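Local structure of 2-keto acid:ferredoxin oxidoreductase subunit alpha (Pyrococcus furiosus, 4WBX) at residues I46-E51 / V119-S124; G137-A142 / I182-A187; S158-A163 / G190-R195; G300-S305 / E379-M384; F40-P45 / I74-A79. The protein probably catalyses, as the alpha subunit of a four-subunit enzyme, the CoA-dependent oxidation of 2-oxoglutarate to succinyl-CoA and carbon dioxide with ferredoxin as electron acceptor. All coordinates share one frame; numbering follows the deposited sequence.

Interaction 1 of 5, residues I46-E51 / V119-S124; sequences ITPASE and VDVQRS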
# COMPACT_ATOMS: atom_id res chain seq x y z
N ILE A 46 -3.11 17.20 4.11
CA ILE A 46 -1.71 17.19 4.49
C ILE A 46 -1.07 18.52 4.09
O ILE A 46 -1.40 19.05 3.03
CB ILE A 46 -0.94 16.05 3.83
CG1 ILE A 46 -1.17 16.08 2.32
CG2 ILE A 46 -1.36 14.69 4.42
CD1 ILE A 46 -0.06 16.70 1.54
N THR A 47 -0.17 19.04 4.91
CA THR A 47 0.44 20.34 4.61
C THR A 47 1.53 20.18 3.54
O THR A 47 2.39 19.30 3.63
CB THR A 47 1.02 21.01 5.91
OG1 THR A 47 0.16 20.73 7.02
CG2 THR A 47 1.15 22.52 5.74
N PRO A 48 1.53 21.05 2.53
CA PRO A 48 0.62 22.18 2.33
C PRO A 48 -0.40 21.96 1.21
O PRO A 48 -0.67 22.89 0.44
CB PRO A 48 1.57 23.31 1.96
CG PRO A 48 2.63 22.62 1.19
CD PRO A 48 2.72 21.18 1.68
N ALA A 49 -0.96 20.75 1.12
CA ALA A 49 -2.01 20.44 0.15
C ALA A 49 -3.38 20.48 0.83
O ALA A 49 -4.40 20.67 0.18
CB ALA A 49 -1.75 19.05 -0.49
N SER A 50 -3.37 20.33 2.16
CA SER A 50 -4.59 20.31 2.97
C SER A 50 -5.49 21.54 2.78
O SER A 50 -6.67 21.50 3.13
CB SER A 50 -4.23 20.16 4.45
OG SER A 50 -3.28 21.12 4.88
N GLU A 51 -4.95 22.64 2.24
CA GLU A 51 -5.77 23.80 1.92
C GLU A 51 -6.52 23.61 0.59
O GLU A 51 -7.64 24.11 0.45
CB GLU A 51 -4.91 25.08 1.86
CG GLU A 51 -4.31 25.53 3.20
CD GLU A 51 -3.04 24.76 3.57
OE1 GLU A 51 -2.67 23.81 2.83
OE2 GLU A 51 -2.41 25.11 4.59
N VAL A 119 -1.57 17.18 -8.39
CA VAL A 119 -0.82 18.29 -7.86
C VAL A 119 0.22 17.79 -6.87
O VAL A 119 -0.12 17.21 -5.85
CB VAL A 119 -1.72 19.32 -7.18
CG1 VAL A 119 -0.89 20.43 -6.56
CG2 VAL A 119 -2.68 19.90 -8.17
N ASP A 120 1.49 18.01 -7.18
CA ASP A 120 2.54 17.72 -6.21
C ASP A 120 2.99 19.04 -5.59
O ASP A 120 3.61 19.88 -6.23
CB ASP A 120 3.73 17.00 -6.86
CG ASP A 120 4.89 16.78 -5.89
OD1 ASP A 120 4.65 16.70 -4.67
OD2 ASP A 120 6.05 16.69 -6.33
N VAL A 121 2.63 19.24 -4.33
CA VAL A 121 3.00 20.45 -3.65
C VAL A 121 4.32 20.24 -2.92
O VAL A 121 4.35 19.65 -1.84
CB VAL A 121 1.94 20.88 -2.65
CG1 VAL A 121 2.24 22.29 -2.20
CG2 VAL A 121 0.57 20.82 -3.28
N GLN A 122 5.40 20.73 -3.51
CA GLN A 122 6.75 20.48 -3.00
C GLN A 122 7.02 21.11 -1.63
O GLN A 122 6.41 22.11 -1.28
CB GLN A 122 7.77 20.97 -4.01
CG GLN A 122 8.19 19.91 -4.99
CD GLN A 122 8.83 20.47 -6.25
OE1 GLN A 122 9.90 20.02 -6.66
NE2 GLN A 122 8.16 21.45 -6.88
N ARG A 123 7.95 20.54 -0.88
CA ARG A 123 8.08 20.90 0.53
C ARG A 123 9.47 20.57 1.10
O ARG A 123 10.22 19.79 0.52
CB ARG A 123 6.99 20.18 1.34
CG ARG A 123 7.07 20.33 2.86
CD ARG A 123 6.63 19.07 3.61
NE ARG A 123 6.90 17.84 2.86
CZ ARG A 123 6.25 16.70 3.04
NH1 ARG A 123 5.27 16.60 3.93
NH2 ARG A 123 6.58 15.65 2.32
N SER A 124 9.80 21.18 2.23
CA SER A 124 11.02 20.90 2.98
C SER A 124 10.68 20.29 4.33
O SER A 124 9.81 20.81 5.04
CB SER A 124 11.83 22.18 3.17
OG SER A 124 12.47 22.19 4.43
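The carbonyl oxygen Ile46 O is gripped by two backbone donors, Ala49 N at 2.6 Å and Ser50 N, and the tight turn they close lays Pro48 and Ala49 against Val121. A cis peptide bond between Thr47 and Pro48 sharpens the bend. The contact is a small illustration of how a valine shares its two methyls between neighbours. With CG1 anti to the backbone N (chi1 -168°), Val121 sends that methyl to the proline, where Val121 CG1 and Pro48 CG approach to 3.4 Å. The two side chains pass each other in opposite directions, and the ring carbon CG does the touching. The other branch turns to the neighbouring residue, Val121 CG2 resting 4.0 Å from Ala49 CB. No hydrogen bond joins the segments. Toward the more open end, Arg123 passes by the ring of Pro48, and its bent chain brings NH1 obliquely to 4.0 Å from Thr47 O, too far for a bond. Ile46 to Pro48 belong to the YPITP sequence that recurs in 2-oxoacid:ferredoxin oxidoreductases. Here this turn leads from strand 40-43 into helix 50-59 and crosses the carboxyl end of strand 116-122. That strand runs parallel between strands 90-94 and 180-186, Val121 O being bonded to the hydroxyl of Ser95 just past the first of them, while Ala187 and His191 of helix 187-191 pack on Pro48.

Interaction 2 of 5, residues G137-A142 / I182-A187; sequences GDIMQA and ILLTDA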
# COMPACT_ATOMS: atom_id res chain seq x y z
N GLY A 137 12.76 19.84 -4.89
CA GLY A 137 13.39 18.55 -5.10
C GLY A 137 12.56 17.39 -5.68
O GLY A 137 12.94 16.23 -5.47
N ASP A 138 11.46 17.68 -6.38
CA ASP A 138 10.70 16.65 -7.08
C ASP A 138 10.61 16.95 -8.56
O ASP A 138 9.69 16.48 -9.23
CB ASP A 138 9.26 16.50 -6.55
CG ASP A 138 9.19 16.08 -5.08
OD1 ASP A 138 10.22 15.68 -4.50
OD2 ASP A 138 8.07 16.12 -4.52
N ILE A 139 11.55 17.73 -9.10
CA ILE A 139 11.51 18.01 -10.53
C ILE A 139 11.80 16.76 -11.37
O ILE A 139 11.07 16.44 -12.31
CB ILE A 139 12.49 19.11 -10.96
CG1 ILE A 139 12.25 20.38 -10.14
CG2 ILE A 139 12.37 19.36 -12.47
CD1 ILE A 139 13.43 21.32 -10.12
N MET A 140 12.87 16.05 -11.02
CA MET A 140 13.20 14.84 -11.76
C MET A 140 12.18 13.72 -11.51
O MET A 140 11.75 13.03 -12.45
CB MET A 140 14.62 14.36 -11.40
CG MET A 140 15.73 15.30 -11.90
SD MET A 140 15.59 15.68 -13.67
CE MET A 140 16.89 14.66 -14.33
N GLN A 141 11.76 13.55 -10.26
CA GLN A 141 10.82 12.50 -9.95
C GLN A 141 9.52 12.74 -10.69
O GLN A 141 8.84 11.80 -11.09
CB GLN A 141 10.57 12.39 -8.45
CG GLN A 141 9.58 11.31 -8.07
CD GLN A 141 9.25 11.30 -6.58
OE1 GLN A 141 9.26 10.25 -5.93
NE2 GLN A 141 8.94 12.48 -6.04
N ALA A 142 9.17 14.00 -10.91
CA ALA A 142 7.96 14.28 -11.68
C ALA A 142 8.10 13.73 -13.10
O ALA A 142 7.12 13.26 -13.68
CB ALA A 142 7.66 15.79 -11.69
N ILE A 182 0.79 16.59 -14.46
CA ILE A 182 1.27 16.98 -13.14
C ILE A 182 1.49 18.48 -13.00
O ILE A 182 2.28 19.08 -13.73
CB ILE A 182 2.56 16.28 -12.82
CG1 ILE A 182 2.33 14.77 -12.91
CG2 ILE A 182 3.07 16.71 -11.44
CD1 ILE A 182 3.49 13.97 -12.34
N LEU A 183 0.80 19.08 -12.04
CA LEU A 183 1.01 20.48 -11.71
C LEU A 183 2.02 20.50 -10.61
O LEU A 183 1.70 20.19 -9.47
CB LEU A 183 -0.28 21.14 -11.28
CG LEU A 183 -0.19 22.60 -10.86
CD1 LEU A 183 0.18 23.44 -12.05
CD2 LEU A 183 -1.52 23.04 -10.29
N LEU A 184 3.26 20.83 -10.93
CA LEU A 184 4.31 20.74 -9.95
C LEU A 184 4.56 22.10 -9.24
O LEU A 184 5.14 23.03 -9.81
CB LEU A 184 5.58 20.23 -10.62
CG LEU A 184 6.76 20.08 -9.68
CD1 LEU A 184 6.42 19.10 -8.56
CD2 LEU A 184 7.99 19.65 -10.45
N THR A 185 4.11 22.21 -8.00
CA THR A 185 4.22 23.48 -7.31
C THR A 185 4.95 23.34 -5.96
O THR A 185 5.54 22.29 -5.69
CB THR A 185 2.83 24.12 -7.10
OG1 THR A 185 2.98 25.51 -6.78
CG2 THR A 185 2.06 23.42 -5.98
N ASP A 186 4.90 24.39 -5.15
CA ASP A 186 5.62 24.43 -3.87
C ASP A 186 4.75 25.07 -2.81
O ASP A 186 3.75 25.69 -3.12
CB ASP A 186 6.94 25.20 -4.00
CG ASP A 186 6.74 26.63 -4.45
OD1 ASP A 186 6.48 27.49 -3.58
OD2 ASP A 186 6.83 26.91 -5.66
N ALA A 187 5.15 24.89 -1.55
CA ALA A 187 4.40 25.37 -0.39
C ALA A 187 4.18 26.88 -0.41
O ALA A 187 3.14 27.38 0.02
CB ALA A 187 5.12 24.97 0.88
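Leu184 carries most of this contact, with Ala142 and Ile182 beside it. The isobutyl group of Leu184 stands up from its strand, CG anti to the backbone N (chi1 -180°), and the CD2 branch does most of the touching. That methyl meets the first turn of the helix from the strand side: Leu184 CD2 is 3.8 Å from Asp138 O, 3.9 Å from Ile139 CA and 4.1 Å from Ala142 CB. It thus sits beside the very carbonyl that closes the turn, since Ala142 N donates to Asp138 O over 3.0 Å. Ala142 faces the strand with a single methyl, which lets the helix come close. Two residues earlier on the same side of the strand, Ile182 reaches the other end of Ala142, with Ile182 CD1 lying 3.9 Å from Ala142 O. No hydrogen bond crosses; methyl groups meet carbon atoms and two backbone carbonyls, and the touching residues are all buried, as expected where a helix covers a central sheet. The carboxylate of Asp138 turns to another task, its OD1 bonding to His147 of the second subunit, so the helix start also belongs to a subunit interface. Strand 180-186 lies between parallel strands 116-122 and 153-155; helix 139-144 lies over it, and Phe99 of helix 97-101 packs on Ile182.

Interaction 3 of 5, residues S158-A163 / G190-R195; sequences STVQEA and GHMRER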
# COMPACT_ATOMS: atom_id res chain seq x y z
N SER A 158 4.56 30.00 -11.25
CA SER A 158 5.45 30.92 -10.53
C SER A 158 4.67 31.91 -9.67
O SER A 158 5.19 32.45 -8.70
CB SER A 158 6.37 31.66 -11.50
OG SER A 158 7.34 32.41 -10.80
N THR A 159 3.41 32.14 -10.03
CA THR A 159 2.54 33.03 -9.26
C THR A 159 1.21 32.37 -8.90
O THR A 159 0.88 31.27 -9.36
CB THR A 159 2.24 34.33 -10.02
OG1 THR A 159 1.55 34.03 -11.25
CG2 THR A 159 3.53 35.08 -10.33
N VAL A 160 0.43 33.07 -8.10
CA VAL A 160 -0.87 32.58 -7.72
C VAL A 160 -1.78 32.60 -8.95
O VAL A 160 -2.68 31.78 -9.08
CB VAL A 160 -1.43 33.40 -6.55
CG1 VAL A 160 -2.79 32.94 -6.15
CG2 VAL A 160 -0.50 33.27 -5.37
N GLN A 161 -1.51 33.50 -9.88
CA GLN A 161 -2.32 33.62 -11.09
C GLN A 161 -1.96 32.50 -12.06
O GLN A 161 -2.78 32.09 -12.88
CB GLN A 161 -2.11 34.99 -11.76
CG GLN A 161 -2.75 35.12 -13.14
CD GLN A 161 -4.21 35.52 -13.07
OE1 GLN A 161 -4.58 36.34 -12.25
NE2 GLN A 161 -5.03 34.94 -13.93
N GLU A 162 -0.72 32.04 -11.97
CA GLU A 162 -0.26 30.97 -12.84
C GLU A 162 -0.76 29.60 -12.34
O GLU A 162 -1.04 28.69 -13.15
CB GLU A 162 1.26 31.01 -12.94
CG GLU A 162 1.74 32.05 -13.94
CD GLU A 162 3.25 32.02 -14.15
OE1 GLU A 162 3.95 31.50 -13.26
OE2 GLU A 162 3.73 32.48 -15.21
N ALA A 163 -0.88 29.48 -11.02
CA ALA A 163 -1.46 28.32 -10.36
C ALA A 163 -2.90 28.19 -10.75
O ALA A 163 -3.43 27.09 -10.88
CB ALA A 163 -1.33 28.44 -8.86
N GLY A 190 1.77 28.08 -2.91
CA GLY A 190 0.52 27.53 -2.47
C GLY A 190 -0.12 28.36 -1.38
O GLY A 190 -1.34 28.53 -1.39
N HIS A 191 0.69 28.87 -0.46
CA HIS A 191 0.17 29.59 0.70
C HIS A 191 0.14 31.12 0.55
O HIS A 191 -0.61 31.79 1.26
CB HIS A 191 0.98 29.21 1.95
CG HIS A 191 0.63 27.85 2.51
ND1 HIS A 191 1.36 27.26 3.52
CD2 HIS A 191 -0.35 26.98 2.19
CE1 HIS A 191 0.83 26.07 3.80
NE2 HIS A 191 -0.21 25.88 3.01
N MET A 192 0.92 31.66 -0.38
CA MET A 192 1.05 33.11 -0.47
C MET A 192 -0.12 33.77 -1.21
O MET A 192 -0.51 33.33 -2.29
CB MET A 192 2.37 33.49 -1.12
CG MET A 192 2.40 33.41 -2.62
SD MET A 192 4.06 33.79 -3.17
CE MET A 192 4.02 33.04 -4.79
N ARG A 193 -0.67 34.83 -0.59
CA ARG A 193 -1.79 35.56 -1.17
C ARG A 193 -1.31 36.55 -2.23
O ARG A 193 -0.36 37.29 -2.01
CB ARG A 193 -2.57 36.30 -0.07
CG ARG A 193 -4.05 35.96 -0.02
CD ARG A 193 -4.83 36.88 0.90
NE ARG A 193 -5.28 38.08 0.19
CZ ARG A 193 -4.88 39.30 0.51
NH1 ARG A 193 -4.02 39.48 1.51
NH2 ARG A 193 -5.30 40.35 -0.19
N GLU A 194 -1.98 36.51 -3.38
CA GLU A 194 -1.67 37.39 -4.50
C GLU A 194 -2.93 37.70 -5.30
O GLU A 194 -4.01 37.21 -5.00
CB GLU A 194 -0.67 36.76 -5.44
CG GLU A 194 0.73 36.64 -4.94
CD GLU A 194 1.62 36.08 -6.04
OE1 GLU A 194 1.28 36.30 -7.24
OE2 GLU A 194 2.63 35.42 -5.73
N ARG A 195 -2.77 38.50 -6.35
CA ARG A 195 -3.91 38.91 -7.15
C ARG A 195 -4.13 37.94 -8.28
O ARG A 195 -3.22 37.67 -9.06
CB ARG A 195 -3.71 40.32 -7.72
CG ARG A 195 -4.79 40.74 -8.71
CD ARG A 195 -4.42 42.04 -9.42
NE ARG A 195 -5.54 42.57 -10.19
CZ ARG A 195 -5.76 42.31 -11.48
NH1 ARG A 195 -4.92 41.54 -12.16
NH2 ARG A 195 -6.81 42.84 -12.10
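The carboxylate of Glu194 is the flat group on which Thr159 and Val160 converge: its OE1 receives a weak but nearly straight bond from Val160 N (3.4 Å, 170°) and lies 3.5 Å from Thr159 CB, while the Val160 methyl CG2 adjoins the OE2 side. The residues it meets begin helix 160-176 with a capping box. Thr159 OG1, held between backbone N and carbonyl carbon at chi1 62°, accepts from Glu162 N at 3.1 Å, and Thr159 N in turn donates a weak bond to Glu162 OE1. The same Glu162 OE1 is met by Ser158 N at 2.6 Å, nearly along its C-O axis. A second carboxylate here, that of Glu194, would probably be favoured by the backbone N-H groups at the helix start. Replacing Glu194 by an alanine would probably leave Val160 N without its acceptor from this strand and uncover one flank of Val160. Around this polar end Val160 provides the apolar centre: its CG2 branch packs on the Glu194 chain and on Met192 CG, and its side chain also touches Ala28 of helix 25-36. Gln161 sets CB and OE1 beside Arg195 O, but OE1 accepts its bond from Tyr197 N. Met192 stretches past CG to place CE 4.1 Å from Ser158 O, whereas the closest approach is made by Val160 CG2, 3.1 Å from Met192 O.

Interaction 4 of 5, residues G300-S305 / E379-M384; sequences GIVARS and EVHTPM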
# COMPACT_ATOMS: atom_id res chain seq x y z
N GLY A 300 9.09 28.15 -10.80
CA GLY A 300 8.39 28.20 -9.52
C GLY A 300 8.61 29.46 -8.68
O GLY A 300 8.82 30.54 -9.23
N ILE A 301 8.57 29.31 -7.35
CA ILE A 301 8.83 30.41 -6.42
C ILE A 301 10.23 31.03 -6.60
O ILE A 301 10.54 32.05 -5.99
CB ILE A 301 8.69 29.93 -4.96
CG1 ILE A 301 8.51 31.10 -3.99
CG2 ILE A 301 9.90 29.12 -4.56
CD1 ILE A 301 7.27 31.94 -4.22
N VAL A 302 11.06 30.41 -7.42
CA VAL A 302 12.43 30.88 -7.62
C VAL A 302 12.51 31.75 -8.88
O VAL A 302 13.47 32.50 -9.06
CB VAL A 302 13.43 29.70 -7.66
CG1 VAL A 302 14.87 30.19 -7.84
CG2 VAL A 302 13.34 28.91 -6.38
N ALA A 303 11.50 31.70 -9.75
CA ALA A 303 11.45 32.70 -10.81
C ALA A 303 11.17 34.12 -10.24
O ALA A 303 11.75 35.10 -10.69
CB ALA A 303 10.42 32.31 -11.85
N ARG A 304 10.29 34.23 -9.24
CA ARG A 304 9.88 35.54 -8.70
C ARG A 304 11.03 36.24 -7.96
O ARG A 304 11.11 37.49 -7.90
CB ARG A 304 8.67 35.38 -7.76
N SER A 305 11.91 35.44 -7.37
CA SER A 305 13.05 35.98 -6.64
C SER A 305 14.27 36.10 -7.53
O SER A 305 15.26 36.72 -7.16
CB SER A 305 13.36 35.10 -5.43
OG SER A 305 14.75 35.09 -5.16
N GLU A 379 14.43 28.67 3.21
CA GLU A 379 14.12 29.92 2.54
C GLU A 379 14.29 29.82 1.04
O GLU A 379 15.17 29.10 0.57
N VAL A 380 13.43 30.50 0.30
CA VAL A 380 13.65 30.76 -1.13
C VAL A 380 14.90 31.59 -1.25
O VAL A 380 15.33 32.23 -0.28
CB VAL A 380 12.49 31.53 -1.79
CG1 VAL A 380 12.49 31.36 -3.33
CG2 VAL A 380 11.18 31.12 -1.19
N HIS A 381 15.48 31.60 -2.44
CA HIS A 381 16.51 32.57 -2.75
C HIS A 381 15.95 33.97 -2.51
O HIS A 381 14.88 34.32 -3.03
CB HIS A 381 16.99 32.38 -4.19
CG HIS A 381 17.57 31.03 -4.45
ND1 HIS A 381 16.92 29.85 -4.14
CD2 HIS A 381 18.77 30.66 -4.98
CE1 HIS A 381 17.68 28.82 -4.46
NE2 HIS A 381 18.80 29.28 -4.98
N THR A 382 16.64 34.74 -1.65
CA THR A 382 16.47 36.20 -1.57
C THR A 382 17.24 36.77 -2.75
O THR A 382 18.35 36.33 -3.04
CB THR A 382 17.00 36.80 -0.26
OG1 THR A 382 18.40 36.51 -0.13
CG2 THR A 382 16.27 36.22 0.94
N PRO A 383 16.66 37.76 -3.44
CA PRO A 383 17.25 38.16 -4.71
C PRO A 383 18.67 38.71 -4.54
O PRO A 383 19.44 38.65 -5.50
CB PRO A 383 16.30 39.24 -5.23
CG PRO A 383 15.08 39.18 -4.32
CD PRO A 383 15.56 38.65 -3.02
N MET A 384 19.01 39.20 -3.34
CA MET A 384 20.38 39.62 -3.01
C MET A 384 21.34 38.44 -3.16
O MET A 384 22.46 38.60 -3.67
CB MET A 384 20.47 40.17 -1.58
CG MET A 384 21.85 40.72 -1.20
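Ile301, Val302 and Val380 interlock in the tight apolar part of this contact, while Pro383 forms its edge on the solvent side. Val380 carries CG1 anti to its backbone nitrogen (chi1 -160°), which drives that methyl into the first turn of the weakly bonded helix. There Val380 CG1 stands 3.4 Å from Ile301 O and 3.6 Å from Ile301 CG2, and its second methyl, CG2, comes to 3.9 Å from Ile301 CG1. The two branched side chains cross at a slant, so both methyls of the valine find both arms of the isoleucine. Val302 adds a second wall, its CG2 lying 4.0 Å from Val380 CG1 as the two side chains slide past each other in opposite senses. Its other methyl, CG1, approaches the His381 imidazole obliquely, 4.2 Å from ND1. The ring itself is anchored from outside, NE2 bonding to the carbonyl of Ile373. Toward solvent, Ser305 is largely covered by the facing segment, but the exposed Pro383 touches it chiefly at its carbonyl, Pro383 CB lying 3.3 Å from Ser305 O. The placing of the Ser305 hydroxyl close to the carbonyl of His381 is doubtful and carries no weight. Two short helices of the family's core domain II thus meet along helix 301-306, against the loop before helix 383-389 and its first residue. Helix 187-191 of the neighbouring thiamine-diphosphate-type domain packs on Ile301 and Val380, and Pro349 of strand 345-350 backs Val302 and His381.

Interaction 5 of 5, residues F40-P45 / I74-A79; sequences FYAGYP and IASIAA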
# COMPACT_ATOMS: atom_id res chain seq x y z
N PHE A 40 -14.65 15.68 -9.40
CA PHE A 40 -14.13 14.64 -8.51
C PHE A 40 -12.77 15.06 -7.99
O PHE A 40 -11.84 15.35 -8.75
CB PHE A 40 -14.03 13.30 -9.22
CG PHE A 40 -13.69 12.15 -8.30
CD1 PHE A 40 -14.71 11.39 -7.73
CD2 PHE A 40 -12.38 11.83 -8.00
CE1 PHE A 40 -14.42 10.34 -6.89
CE2 PHE A 40 -12.09 10.80 -7.16
CZ PHE A 40 -13.11 10.05 -6.60
N TYR A 41 -12.64 15.11 -6.67
CA TYR A 41 -11.36 15.38 -6.05
C TYR A 41 -11.16 14.28 -5.03
O TYR A 41 -12.07 13.99 -4.27
CB TYR A 41 -11.32 16.77 -5.40
CG TYR A 41 -10.05 17.05 -4.64
CD1 TYR A 41 -9.03 17.78 -5.22
CD2 TYR A 41 -9.86 16.60 -3.34
CE1 TYR A 41 -7.87 18.03 -4.54
CE2 TYR A 41 -8.69 16.85 -2.65
CZ TYR A 41 -7.70 17.57 -3.26
OH TYR A 41 -6.53 17.85 -2.60
N ALA A 42 -9.98 13.67 -5.01
CA ALA A 42 -9.71 12.65 -4.01
C ALA A 42 -8.36 12.91 -3.38
O ALA A 42 -7.35 12.94 -4.07
CB ALA A 42 -9.77 11.26 -4.63
N GLY A 43 -8.35 13.12 -2.08
CA GLY A 43 -7.12 13.52 -1.42
C GLY A 43 -7.17 13.25 0.06
O GLY A 43 -8.00 12.48 0.53
N TYR A 44 -6.24 13.86 0.79
CA TYR A 44 -6.26 13.87 2.24
C TYR A 44 -5.65 15.18 2.73
O TYR A 44 -4.76 15.71 2.08
CB TYR A 44 -5.48 12.70 2.84
CG TYR A 44 -5.90 12.48 4.27
CD1 TYR A 44 -7.18 12.01 4.56
CD2 TYR A 44 -5.06 12.79 5.33
CE1 TYR A 44 -7.60 11.82 5.85
CE2 TYR A 44 -5.48 12.60 6.64
CZ TYR A 44 -6.75 12.11 6.89
OH TYR A 44 -7.20 11.92 8.18
N PRO A 45 -6.14 15.71 3.86
CA PRO A 45 -5.51 16.91 4.42
C PRO A 45 -4.07 16.69 4.88
O PRO A 45 -3.83 16.08 5.93
CB PRO A 45 -6.42 17.26 5.61
CG PRO A 45 -7.73 16.69 5.26
CD PRO A 45 -7.43 15.42 4.51
N ILE A 74 -1.94 5.91 -2.46
CA ILE A 74 -2.14 4.88 -3.45
C ILE A 74 -3.61 4.80 -3.82
O ILE A 74 -3.98 4.72 -5.00
CB ILE A 74 -1.67 3.50 -2.94
CG1 ILE A 74 -0.25 3.60 -2.38
CG2 ILE A 74 -1.79 2.46 -4.04
CD1 ILE A 74 0.63 2.43 -2.68
N ALA A 75 -4.46 4.81 -2.80
CA ALA A 75 -5.89 4.74 -3.00
C ALA A 75 -6.40 6.05 -3.56
O ALA A 75 -7.36 6.09 -4.32
CB ALA A 75 -6.60 4.40 -1.71
N SER A 76 -5.76 7.12 -3.16
CA SER A 76 -6.22 8.46 -3.49
C SER A 76 -6.20 8.68 -5.00
O SER A 76 -7.21 9.08 -5.59
CB SER A 76 -5.35 9.50 -2.79
OG SER A 76 -6.04 10.73 -2.72
N ILE A 77 -5.05 8.37 -5.62
CA ILE A 77 -4.87 8.43 -7.07
C ILE A 77 -5.70 7.35 -7.80
O ILE A 77 -6.33 7.65 -8.83
CB ILE A 77 -3.34 8.30 -7.43
CG1 ILE A 77 -3.12 8.40 -8.93
CG2 ILE A 77 -2.73 7.03 -6.85
CD1 ILE A 77 -3.71 9.65 -9.51
N ALA A 78 -5.75 6.13 -7.27
CA ALA A 78 -6.57 5.08 -7.90
C ALA A 78 -8.06 5.44 -8.02
O ALA A 78 -8.67 5.19 -9.04
CB ALA A 78 -6.42 3.78 -7.15
N ALA A 79 -8.63 6.04 -6.97
CA ALA A 79 -10.02 6.49 -7.01
C ALA A 79 -10.28 7.51 -8.13
O ALA A 79 -11.32 7.46 -8.78
CB ALA A 79 -10.43 7.08 -5.65
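Strand 40-43 and helix 74-79 run antiparallel, their axes 7.2 Å apart at closest and 169° between their directions, with Ala42 and Ser76 nearest at the CA atoms. Small residues allow this closeness. Ala42 points its methyl at the helix, CB reaching 3.5 Å from Ser76 O, and Ser76 swings OG anti to its backbone N (chi1 -160°) to come 2.9 Å from Ala42 O. That pair is a weak hydrogen bond and not settled; Thr92 OG1 on the next strand also bonds to both atoms. Ser76 OG also lies 3.3 Å from Gly43 CA, where a side chain on glycine would run into Tyr41. Farther along, the Phe40 ring meets the next turn obliquely: CZ is 4.1 Å from Ala79 CB, and CE2 3.8 Å from Ala79 O. Trimming Phe40 to an alanine would probably open a gap beside Ala79 and take away packing on Val66 and Ile68. Ala75 and Ala78 of helix 73-85 pack on the same helix of the third subunit. The arrangement is the beta-alpha-beta crossover of the Rossmann-like thiamine-diphosphate-binding fold: helix 73-85 links strands 66-69 and 90-94 and passes over strand 40-43 between them.

How the interactions relate
Four of the contacts lie in the thiamine-diphosphate-type domain and interaction 4 in core domain II. Interactions 1, 2 and 5 share one mixed sheet: strands 40-43, 116-122 and 180-186 carry them, and the segments of 5 and 1 adjoin at 45/46 and alternate along the chain. Interactions 1 and 2 have centres about 10 Å apart and meet where Gln122 N faces Thr185 O at 2.7 Å. Interaction 3 alternates with 2, its segments lying before and after strand 180-186, and joins interaction 4, centre about 14 Å away, through Ser158 OG and Gly300 O, so the domains are tied there. Interactions 4 and 5 have centres about 31 Å apart on opposite sides of the chain's centre.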